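Local coordinates for acyl-CoA N-acyltransferases (NAT) superfamily protein (Arabidopsis thaliana, PDB 6TH0), which probably transfers the acetyl group of acetyl-CoA to the N-terminal methionine of transmembrane proteins and to lysine side chains, at residues Asp25-Pro28 and Ile29-Ser33; Arg109-Ala112 and Lys113-Asn117. All coordinates share one frame; numbering follows the deposited sequence.

Contact 1: Asp25-Pro28 and Ile29-Ser33; sequences DIFP and IRYES. With ACO (acetyl coenzyme *a), chain C.
Phe27 and Ile29 meet where the chain leaves helix 16-26 and turns toward helix 33-41. The dense part of this local contact surrounds the Phe27 ring. Phe27 is the first residue to abandon helical backbone angles, and its CG stands anti to the backbone N (chi1 -162°), which brings the ring round to the residues that follow. There Phe27 CE2 touches Ile29 CB at 3.6 Å, while Pro28 CD sits over one ring face, displaced toward the rim. The backbone oxygen of Ile29 approaches the ring edge in its plane, with Ile29 O 3.5 Å from Phe27 CD2. More loosely, Phe27 CE2 comes against the edge of the Tyr31 ring, 4.0 Å from Tyr31 CE1; Tyr31 stacks in turn with Phe35.

The same phenyl group belongs to the acetyl-CoA pocket of this GNAT fold, in which the linker between the first two helices passes beside the reactive end of the cofactor. Phe27 CE1 lies 3.8 Å from C2P of the cofactor, next to the sulfur, and Phe27 CZ lies 3.9 Å from the acetyl carbon CH3. Pro28 and Ile29 reach across to strand 153-164, a position consistent with flanking a substrate groove, as in related N-terminal acetyltransferases.

The polar side is looser. A water sits within hydrogen-bonding distance of both carbonyls, 2.9 Å from Phe27 O and 2.6 Å from Ile29 O. Arg30, an exposed side chain bent at chi2 (-68°), folds back toward the turn and brings Arg30 NH1 to 3.0 Å from Phe27 O, in the guanidinium plane, but the N-H does not point at the oxygen well enough to count as a hydrogen bond. Its NE lies close to the like charge of Arg24.

Contact 2: Arg109-Ala112 and Lys113-Asn117; sequences RGIA and KALIN. With ACO (acetyl coenzyme *a), chain C.
Ile111 and Leu115, one turn apart on helix 111-123, run alongside each other in the same direction. Leu115 CB starts over two carbonyls, 3.5 Å from Ala112 O and slightly farther from Ile111 O. Leu115 CG is anti to the carbonyl carbon (chi1 -75°), which holds it 3.4 Å from Ile111 O. Leu115 CD1 then passes that same oxygen and ends 4.0 Å from Ile111 CG2, extending the apolar ridge toward strand 93-102, where Ile111 meets Val102 and Leu115 meets Leu100. Phe8 of strand 6-10 also packs against Leu115.

Polar work falls to the backbone. Leu115 N donates to Ile111 O, the nitrogen sitting almost straight beyond the carbonyl oxygen; Ile116 N binds Ala112 O in the same way, while Ala114 N reaches Gly110 O from out of the carbonyl plane. The turn carries the glycine and alanine of the RxxGxA signature, the pyrophosphate-binding loop of GNAT enzymes, with Gly110 as N-cap in a left-handed conformation (phi 87°). Three amides face the diphosphate of acetyl-CoA: Gly110 N binds O1A at 3.0 Å, Ala112 N binds O4A at 3.1 Å, and Lys113 N makes a longer bond to O2A at 3.3 Å. The positive end of the helix dipole would probably add to their pull on these oxygens. Ala112 is a small residue pressed close to the ligand, with Ala112 CB 3.2 Å from the bridging O3A; it also touches Leu146 of helix 141-149, as does Ile116.

From the N terminus, helix 16-26 ends in contact 1, a turn leading into helix 33-41. The chain then lays down strands 45-52, 63-73 and 93-102 before contact 2 opens helix 111-123, the crossover to the parallel strand 129-137. Each contact closes a short local segment, and the two follow in series, neither nested nor crossing. The centres of contact 1 and contact 2 are about 20 Å apart, and the two do not touch. Acetyl-CoA spans the interval: contact 1 borders its acetyl and thioester end, contact 2 its diphosphate. Strand 93-102 runs past both, with Leu100 near the side chains of Phe27 and Ile116.

Contact 1: Asp25-Pro28 and Ile29-Ser33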
ATOM      1  N   ASP A  25      14.398   4.068  -5.855  1.00 34.76           N
ATOM      2  CA  ASP A  25      15.547   3.587  -5.098  1.00 36.05           C
ATOM      3  C   ASP A  25      15.233   2.320  -4.303  1.00 35.64           C
ATOM      4  O   ASP A  25      16.119   1.470  -4.140  1.00 35.59           O
ATOM      5  CB  ASP A  25      16.030   4.671  -4.133  1.00 36.81           C
ATOM      6  CG  ASP A  25      16.786   5.795  -4.812  1.00 36.06           C
ATOM      7  OD1 ASP A  25      17.125   5.722  -6.023  1.00 42.92           O
ATOM      8  OD2 ASP A  25      17.096   6.777  -4.103  1.00 46.10           O
ATOM      9  N   ILE A  26      14.012   2.176  -3.778  1.00 34.66           N
ATOM     10  CA  ILE A  26      13.749   1.061  -2.860  1.00 34.25           C
ATOM     11  C   ILE A  26      12.568   0.192  -3.255  1.00 37.16           C
ATOM     12  O   ILE A  26      12.395  -0.902  -2.693  1.00 36.15           O
ATOM     13  CB  ILE A  26      13.571   1.545  -1.404  1.00 34.55           C
ATOM     14  CG1 ILE A  26      12.177   2.144  -1.163  1.00 34.41           C
ATOM     15  CG2 ILE A  26      14.674   2.559  -1.019  1.00 42.41           C
ATOM     16  CD1 ILE A  26      11.969   2.544   0.293  1.00 36.68           C
ATOM     17  N   PHE A  27      11.728   0.646  -4.195  1.00 33.17           N
ATOM     18  CA  PHE A  27      10.572  -0.176  -4.509  1.00 34.66           C
ATOM     19  C   PHE A  27      10.820  -0.947  -5.796  1.00 36.10           C
ATOM     20  O   PHE A  27      11.015  -0.337  -6.859  1.00 36.18           O
ATOM     21  CB  PHE A  27       9.304   0.666  -4.623  1.00 35.91           C
ATOM     22  CG  PHE A  27       8.067  -0.162  -4.519  1.00 40.02           C
ATOM     23  CD1 PHE A  27       7.642  -0.616  -3.288  1.00 37.62           C
ATOM     24  CD2 PHE A  27       7.376  -0.557  -5.652  1.00 38.21           C
ATOM     25  CE1 PHE A  27       6.513  -1.434  -3.180  1.00 39.34           C
ATOM     26  CE2 PHE A  27       6.270  -1.365  -5.550  1.00 42.48           C
ATOM     27  CZ  PHE A  27       5.840  -1.804  -4.312  1.00 43.11           C
ATOM     28  N   PRO A  28      10.761  -2.282  -5.759  1.00 40.82           N
ATOM     29  CA  PRO A  28      11.194  -3.069  -6.931  1.00 44.77           C
ATOM     30  C   PRO A  28      10.347  -2.892  -8.175  1.00 46.86           C
ATOM     31  O   PRO A  28      10.868  -3.080  -9.283  1.00 45.29           O
ATOM     32  CB  PRO A  28      11.121  -4.517  -6.421  1.00 46.86           C
ATOM     33  CG  PRO A  28      11.038  -4.409  -4.941  1.00 50.46           C
ATOM     34  CD  PRO A  28      10.352  -3.140  -4.638  1.00 39.36           C
ATOM     35  N   ILE A  29       9.053  -2.612  -8.039  1.00 36.71           N
ATOM     36  CA  ILE A  29       8.175  -2.494  -9.202  1.00 37.74           C
ATOM     37  C   ILE A  29       8.278  -1.080  -9.766  1.00 39.78           C
ATOM     38  O   ILE A  29       8.022  -0.097  -9.061  1.00 43.16           O
ATOM     39  CB  ILE A  29       6.728  -2.851  -8.824  1.00 39.22           C
ATOM     40  CG1 ILE A  29       6.709  -4.190  -8.083  1.00 44.08           C
ATOM     41  CG2 ILE A  29       5.864  -2.936 -10.083  1.00 50.29           C
ATOM     42  CD1 ILE A  29       7.302  -5.330  -8.868  1.00 47.67           C
ATOM     43  N   ARG A  30       8.639  -0.971 -11.046  1.00 37.92           N
ATOM     44  CA  ARG A  30       8.757   0.333 -11.684  1.00 46.35           C
ATOM     45  C   ARG A  30       7.403   0.877 -12.104  1.00 50.22           C
ATOM     46  O   ARG A  30       6.567   0.153 -12.650  1.00 55.08           O
ATOM     47  CB  ARG A  30       9.688   0.263 -12.894  1.00 54.85           C
ATOM     48  CG  ARG A  30      11.117  -0.124 -12.566  1.00 65.80           C
ATOM     49  CD  ARG A  30      11.811   0.986 -11.772  1.00 75.44           C
ATOM     50  NE  ARG A  30      13.201   0.643 -11.463  1.00 83.95           N
ATOM     51  CZ  ARG A  30      13.656   0.267 -10.273  1.00 71.02           C
ATOM     52  NH1 ARG A  30      12.842   0.214  -9.227  1.00 58.90           N
ATOM     53  NH2 ARG A  30      14.945  -0.027 -10.126  1.00 66.11           N
ATOM     54  N   TYR A  31       7.205   2.165 -11.844  1.00 45.85           N
ATOM     55  CA  TYR A  31       6.007   2.899 -12.217  1.00 49.72           C
ATOM     56  C   TYR A  31       6.359   4.084 -13.102  1.00 55.05           C
ATOM     57  O   TYR A  31       7.425   4.698 -12.970  1.00 50.73           O
ATOM     58  CB  TYR A  31       5.221   3.383 -10.995  1.00 50.54           C
ATOM     59  CG  TYR A  31       4.490   2.273 -10.277  1.00 52.17           C
ATOM     60  CD1 TYR A  31       5.102   1.541  -9.263  1.00 56.59           C
ATOM     61  CD2 TYR A  31       3.185   1.954 -10.619  1.00 53.06           C
ATOM     62  CE1 TYR A  31       4.422   0.518  -8.612  1.00 55.82           C
ATOM     63  CE2 TYR A  31       2.503   0.939  -9.975  1.00 60.00           C
ATOM     64  CZ  TYR A  31       3.125   0.227  -8.973  1.00 60.58           C
ATOM     65  OH  TYR A  31       2.439  -0.784  -8.335  1.00 70.75           O
ATOM     66  N   GLU A  32       5.444   4.390 -14.011  1.00 56.00           N
ATOM     67  CA  GLU A  32       5.613   5.495 -14.932  1.00 62.46           C
ATOM     68  C   GLU A  32       5.376   6.813 -14.206  1.00 63.51           C
ATOM     69  O   GLU A  32       4.760   6.865 -13.139  1.00 51.79           O
ATOM     70  CB  GLU A  32       4.625   5.359 -16.090  1.00 76.77           C
ATOM     71  CG  GLU A  32       3.177   5.322 -15.596  1.00 92.30           C
ATOM     72  CD  GLU A  32       2.144   5.324 -16.706  1.00109.68           C
ATOM     73  OE1 GLU A  32       2.530   5.381 -17.894  1.00116.51           O
ATOM     74  OE2 GLU A  32       0.937   5.262 -16.385  1.00114.51           O
ATOM     75  N   SER A  33       5.868   7.895 -14.809  1.00 64.92           N
ATOM     76  CA  SER A  33       5.748   9.198 -14.169  1.00 58.07           C
ATOM     77  C   SER A  33       4.283   9.560 -13.935  1.00 59.17           C
ATOM     78  O   SER A  33       3.942  10.182 -12.923  1.00 61.40           O
ATOM     79  CB  SER A  33       6.440  10.255 -15.025  1.00 66.25           C
ATOM     80  OG  SER A  33       5.915  10.244 -16.341  1.00 78.22           O
TER
HETATM   81  N1A ACO C 301      12.505  -2.719  17.956  1.00 86.94           N
HETATM   82  C2A ACO C 301      13.023  -3.748  17.202  1.00 84.04           C
HETATM   83  N3A ACO C 301      12.549  -4.365  16.105  1.00 82.65           N
HETATM   84  C4A ACO C 301      11.328  -3.836  15.705  1.00 81.41           C
HETATM   85  C5A ACO C 301      10.663  -2.766  16.383  1.00 84.32           C
HETATM   86  C6A ACO C 301      11.299  -2.233  17.521  1.00 89.29           C
HETATM   87  N6A ACO C 301      10.712  -1.206  18.212  1.00 92.77           N
HETATM   88  N7A ACO C 301       9.454  -2.440  15.755  1.00 83.07           N
HETATM   89  C8A ACO C 301       9.390  -3.298  14.716  1.00 82.65           C
HETATM   90  N9A ACO C 301      10.487  -4.158  14.644  1.00 77.77           N
HETATM   91  C1B ACO C 301      10.739  -5.214  13.663  1.00 74.12           C
HETATM   92  C2B ACO C 301       9.428  -6.015  13.223  1.00 73.55           C
HETATM   93  O2B ACO C 301       9.137  -6.974  14.152  1.00 65.16           O
HETATM   94  C3B ACO C 301      10.126  -6.636  11.923  1.00 70.65           C
HETATM   95  O3B ACO C 301      10.972  -7.562  12.403  1.00 65.21           O
HETATM   96  P3B ACO C 301      11.201  -8.986  11.261  1.00 75.21           P
HETATM   97  O7A ACO C 301      12.031  -8.238  10.251  1.00 77.77           O
HETATM   98  O8A ACO C 301      11.918 -10.018  12.116  1.00 83.68           O
HETATM   99  O9A ACO C 301       9.766  -9.238  10.864  1.00 80.56           O
HETATM  100  C4B ACO C 301      10.876  -5.397  11.328  1.00 63.61           C
HETATM  101  O4B ACO C 301      11.310  -4.595  12.475  1.00 69.38           O
HETATM  102  C5B ACO C 301       9.994  -4.606  10.344  1.00 49.85           C
HETATM  103  O5B ACO C 301       8.778  -4.244  10.921  1.00 50.34           O
HETATM  104  P1A ACO C 301       8.496  -2.651  10.598  1.00 48.25           P
HETATM  105  O1A ACO C 301       9.561  -1.823  11.215  1.00 52.07           O
HETATM  106  O2A ACO C 301       7.042  -2.396  10.883  1.00 46.78           O
HETATM  107  O3A ACO C 301       8.624  -2.355   8.935  1.00 41.18           O
HETATM  108  P2A ACO C 301       9.776  -1.354   8.492  1.00 47.50           P
HETATM  109  O4A ACO C 301       9.435   0.065   8.768  1.00 41.45           O
HETATM  110  O5A ACO C 301      11.171  -1.857   8.754  1.00 48.41           O
HETATM  111  O6A ACO C 301       9.671  -1.386   6.759  1.00 44.71           O
HETATM  112  CBP ACO C 301       9.395  -2.623   4.713  1.00 41.62           C
HETATM  113  CCP ACO C 301       9.316  -2.646   6.301  1.00 38.51           C
HETATM  114  CDP ACO C 301       8.294  -1.712   4.222  1.00 41.74           C
HETATM  115  CEP ACO C 301       9.216  -4.035   4.151  1.00 42.68           C
HETATM  116  CAP ACO C 301      10.801  -2.053   4.387  1.00 44.31           C
HETATM  117  OAP ACO C 301      11.819  -3.010   4.665  1.00 43.56           O
HETATM  118  C9P ACO C 301      10.990  -1.629   2.932  1.00 38.23           C
HETATM  119  O9P ACO C 301      10.813  -0.477   2.601  1.00 36.87           O
HETATM  120  N8P ACO C 301      11.440  -2.566   2.026  1.00 39.09           N
HETATM  121  C7P ACO C 301      11.657  -2.224   0.581  1.00 40.61           C
HETATM  122  C6P ACO C 301      10.354  -1.904  -0.091  1.00 39.70           C
HETATM  123  C5P ACO C 301       9.534  -3.146  -0.063  1.00 48.39           C
HETATM  124  O5P ACO C 301       9.974  -4.278  -0.187  1.00 50.27           O
HETATM  125  N4P ACO C 301       8.178  -2.971   0.128  1.00 53.40           N
HETATM  126  C3P ACO C 301       7.388  -4.200   0.175  1.00 61.53           C
HETATM  127  C2P ACO C 301       6.015  -3.929  -0.326  1.00 73.49           C
HETATM  128  S1P ACO C 301       5.071  -5.529  -0.270  1.00 71.57           S
HETATM  129  C   ACO C 301       5.514  -6.087  -1.914  1.00 80.95           C
HETATM  130  O   ACO C 301       6.297  -6.984  -2.111  1.00 71.09           O
HETATM  131  CH3 ACO C 301       4.933  -5.375  -3.023  1.00 81.07           C
HETATM  132  O   HOH W   1       9.632   1.803  -8.275  1.00 53.61           O

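Contact 2: Arg109-Ala112 and Lys113-Asn117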
ATOM      1  N   ARG A 109      11.381   0.081  13.037  1.00 47.88           N
ATOM      2  CA  ARG A 109      10.855   0.945  14.083  1.00 47.36           C
ATOM      3  C   ARG A 109       9.332   0.938  14.110  1.00 51.21           C
ATOM      4  O   ARG A 109       8.732   1.676  14.901  1.00 52.06           O
ATOM      5  CB  ARG A 109      11.381   2.375  13.903  1.00 55.89           C
ATOM      6  CG  ARG A 109      12.903   2.468  13.924  1.00 61.46           C
ATOM      7  CD  ARG A 109      13.409   3.899  13.860  1.00 67.27           C
ATOM      8  NE  ARG A 109      14.849   3.922  13.607  1.00 80.23           N
ATOM      9  CZ  ARG A 109      15.567   5.025  13.421  1.00 91.70           C
ATOM     10  NH1 ARG A 109      16.871   4.937  13.198  1.00 94.89           N
ATOM     11  NH2 ARG A 109      14.985   6.215  13.450  1.00 95.14           N
ATOM     12  N   GLY A 110       8.696   0.102  13.294  1.00 50.60           N
ATOM     13  CA  GLY A 110       7.250   0.046  13.238  1.00 50.32           C
ATOM     14  C   GLY A 110       6.601   1.022  12.283  1.00 46.95           C
ATOM     15  O   GLY A 110       5.370   1.149  12.295  1.00 52.82           O
ATOM     16  N   ILE A 111       7.377   1.708  11.444  1.00 45.74           N
ATOM     17  CA  ILE A 111       6.790   2.704  10.554  1.00 49.53           C
ATOM     18  C   ILE A 111       5.924   2.032   9.492  1.00 44.54           C
ATOM     19  O   ILE A 111       4.793   2.461   9.230  1.00 47.21           O
ATOM     20  CB  ILE A 111       7.897   3.583   9.942  1.00 46.96           C
ATOM     21  CG1 ILE A 111       8.558   4.407  11.048  1.00 45.92           C
ATOM     22  CG2 ILE A 111       7.335   4.510   8.844  1.00 45.92           C
ATOM     23  CD1 ILE A 111       9.866   5.105  10.614  1.00 42.32           C
ATOM     24  N   ALA A 112       6.423   0.957   8.881  1.00 43.67           N
ATOM     25  CA  ALA A 112       5.629   0.275   7.863  1.00 42.56           C
ATOM     26  C   ALA A 112       4.350  -0.282   8.457  1.00 45.05           C
ATOM     27  O   ALA A 112       3.280  -0.188   7.845  1.00 47.09           O
ATOM     28  CB  ALA A 112       6.431  -0.842   7.199  1.00 41.36           C
ATOM     29  N   LYS A 113       4.438  -0.888   9.638  1.00 41.40           N
ATOM     30  CA  LYS A 113       3.235  -1.350  10.312  1.00 40.29           C
ATOM     31  C   LYS A 113       2.246  -0.206  10.503  1.00 45.66           C
ATOM     32  O   LYS A 113       1.037  -0.374  10.297  1.00 49.93           O
ATOM     33  CB  LYS A 113       3.612  -1.980  11.652  1.00 42.36           C
ATOM     34  CG  LYS A 113       2.430  -2.505  12.443  1.00 53.60           C
ATOM     35  CD  LYS A 113       2.920  -3.232  13.701  1.00 65.30           C
ATOM     36  CE  LYS A 113       1.825  -4.082  14.323  1.00 76.72           C
ATOM     37  NZ  LYS A 113       0.704  -3.261  14.856  1.00 83.44           N
ATOM     38  N   ALA A 114       2.734   0.954  10.950  1.00 45.13           N
ATOM     39  CA  ALA A 114       1.840   2.094  11.147  1.00 49.65           C
ATOM     40  C   ALA A 114       1.245   2.570   9.828  1.00 49.94           C
ATOM     41  O   ALA A 114       0.064   2.936   9.767  1.00 51.79           O
ATOM     42  CB  ALA A 114       2.571   3.234  11.851  1.00 47.33           C
ATOM     43  N   LEU A 115       2.035   2.551   8.757  1.00 44.83           N
ATOM     44  CA  LEU A 115       1.513   2.968   7.457  1.00 45.51           C
ATOM     45  C   LEU A 115       0.375   2.054   7.009  1.00 42.23           C
ATOM     46  O   LEU A 115      -0.687   2.523   6.577  1.00 49.04           O
ATOM     47  CB  LEU A 115       2.649   2.992   6.424  1.00 43.55           C
ATOM     48  CG  LEU A 115       3.625   4.174   6.523  1.00 44.50           C
ATOM     49  CD1 LEU A 115       4.892   3.900   5.715  1.00 43.28           C
ATOM     50  CD2 LEU A 115       2.986   5.494   6.071  1.00 46.57           C
ATOM     51  N   ILE A 116       0.571   0.739   7.114  1.00 43.13           N
ATOM     52  CA  ILE A 116      -0.508  -0.192   6.789  1.00 46.61           C
ATOM     53  C   ILE A 116      -1.718   0.069   7.672  1.00 53.00           C
ATOM     54  O   ILE A 116      -2.866   0.077   7.201  1.00 51.17           O
ATOM     55  CB  ILE A 116      -0.013  -1.638   6.928  1.00 45.00           C
ATOM     56  CG1 ILE A 116       1.093  -1.914   5.908  1.00 39.51           C
ATOM     57  CG2 ILE A 116      -1.162  -2.604   6.742  1.00 47.35           C
ATOM     58  CD1 ILE A 116       1.887  -3.191   6.261  1.00 40.56           C
ATOM     59  N   ASN A 117      -1.482   0.313   8.964  1.00 49.51           N
ATOM     60  CA  ASN A 117      -2.580   0.611   9.874  1.00 50.51           C
ATOM     61  C   ASN A 117      -3.422   1.778   9.358  1.00 54.37           C
ATOM     62  O   ASN A 117      -4.660   1.755   9.440  1.00 56.48           O
ATOM     63  CB  ASN A 117      -2.013   0.909  11.264  1.00 52.09           C
ATOM     64  CG  ASN A 117      -3.080   1.073  12.303  1.00 64.98           C
ATOM     65  OD1 ASN A 117      -4.030   0.298  12.351  1.00 70.09           O
ATOM     66  ND2 ASN A 117      -2.938   2.086  13.149  1.00 74.68           N
TER
HETATM   67  N1A ACO C 301      12.505  -2.719  17.956  1.00 86.94           N
HETATM   68  C2A ACO C 301      13.023  -3.748  17.202  1.00 84.04           C
HETATM   69  N3A ACO C 301      12.549  -4.365  16.105  1.00 82.65           N
HETATM   70  C4A ACO C 301      11.328  -3.836  15.705  1.00 81.41           C
HETATM   71  C5A ACO C 301      10.663  -2.766  16.383  1.00 84.32           C
HETATM   72  C6A ACO C 301      11.299  -2.233  17.521  1.00 89.29           C
HETATM   73  N6A ACO C 301      10.712  -1.206  18.212  1.00 92.77           N
HETATM   74  N7A ACO C 301       9.454  -2.440  15.755  1.00 83.07           N
HETATM   75  C8A ACO C 301       9.390  -3.298  14.716  1.00 82.65           C
HETATM   76  N9A ACO C 301      10.487  -4.158  14.644  1.00 77.77           N
HETATM   77  C1B ACO C 301      10.739  -5.214  13.663  1.00 74.12           C
HETATM   78  C2B ACO C 301       9.428  -6.015  13.223  1.00 73.55           C
HETATM   79  O2B ACO C 301       9.137  -6.974  14.152  1.00 65.16           O
HETATM   80  C3B ACO C 301      10.126  -6.636  11.923  1.00 70.65           C
HETATM   81  O3B ACO C 301      10.972  -7.562  12.403  1.00 65.21           O
HETATM   82  P3B ACO C 301      11.201  -8.986  11.261  1.00 75.21           P
HETATM   83  O7A ACO C 301      12.031  -8.238  10.251  1.00 77.77           O
HETATM   84  O8A ACO C 301      11.918 -10.018  12.116  1.00 83.68           O
HETATM   85  O9A ACO C 301       9.766  -9.238  10.864  1.00 80.56           O
HETATM   86  C4B ACO C 301      10.876  -5.397  11.328  1.00 63.61           C
HETATM   87  O4B ACO C 301      11.310  -4.595  12.475  1.00 69.38           O
HETATM   88  C5B ACO C 301       9.994  -4.606  10.344  1.00 49.85           C
HETATM   89  O5B ACO C 301       8.778  -4.244  10.921  1.00 50.34           O
HETATM   90  P1A ACO C 301       8.496  -2.651  10.598  1.00 48.25           P
HETATM   91  O1A ACO C 301       9.561  -1.823  11.215  1.00 52.07           O
HETATM   92  O2A ACO C 301       7.042  -2.396  10.883  1.00 46.78           O
HETATM   93  O3A ACO C 301       8.624  -2.355   8.935  1.00 41.18           O
HETATM   94  P2A ACO C 301       9.776  -1.354   8.492  1.00 47.50           P
HETATM   95  O4A ACO C 301       9.435   0.065   8.768  1.00 41.45           O
HETATM   96  O5A ACO C 301      11.171  -1.857   8.754  1.00 48.41           O
HETATM   97  O6A ACO C 301       9.671  -1.386   6.759  1.00 44.71           O
HETATM   98  CBP ACO C 301       9.395  -2.623   4.713  1.00 41.62           C
HETATM   99  CCP ACO C 301       9.316  -2.646   6.301  1.00 38.51           C
HETATM  100  CDP ACO C 301       8.294  -1.712   4.222  1.00 41.74           C
HETATM  101  CEP ACO C 301       9.216  -4.035   4.151  1.00 42.68           C
HETATM  102  CAP ACO C 301      10.801  -2.053   4.387  1.00 44.31           C
HETATM  103  OAP ACO C 301      11.819  -3.010   4.665  1.00 43.56           O
HETATM  104  C9P ACO C 301      10.990  -1.629   2.932  1.00 38.23           C
HETATM  105  O9P ACO C 301      10.813  -0.477   2.601  1.00 36.87           O
HETATM  106  N8P ACO C 301      11.440  -2.566   2.026  1.00 39.09           N
HETATM  107  C7P ACO C 301      11.657  -2.224   0.581  1.00 40.61           C
HETATM  108  C6P ACO C 301      10.354  -1.904  -0.091  1.00 39.70           C
HETATM  109  C5P ACO C 301       9.534  -3.146  -0.063  1.00 48.39           C
HETATM  110  O5P ACO C 301       9.974  -4.278  -0.187  1.00 50.27           O
HETATM  111  N4P ACO C 301       8.178  -2.971   0.128  1.00 53.40           N
HETATM  112  C3P ACO C 301       7.388  -4.200   0.175  1.00 61.53           C
HETATM  113  C2P ACO C 301       6.015  -3.929  -0.326  1.00 73.49           C
HETATM  114  S1P ACO C 301       5.071  -5.529  -0.270  1.00 71.57           S
HETATM  115  C   ACO C 301       5.514  -6.087  -1.914  1.00 80.95           C
HETATM  116  O   ACO C 301       6.297  -6.984  -2.111  1.00 71.09           O
HETATM  117  CH3 ACO C 301       4.933  -5.375  -3.023  1.00 81.07           C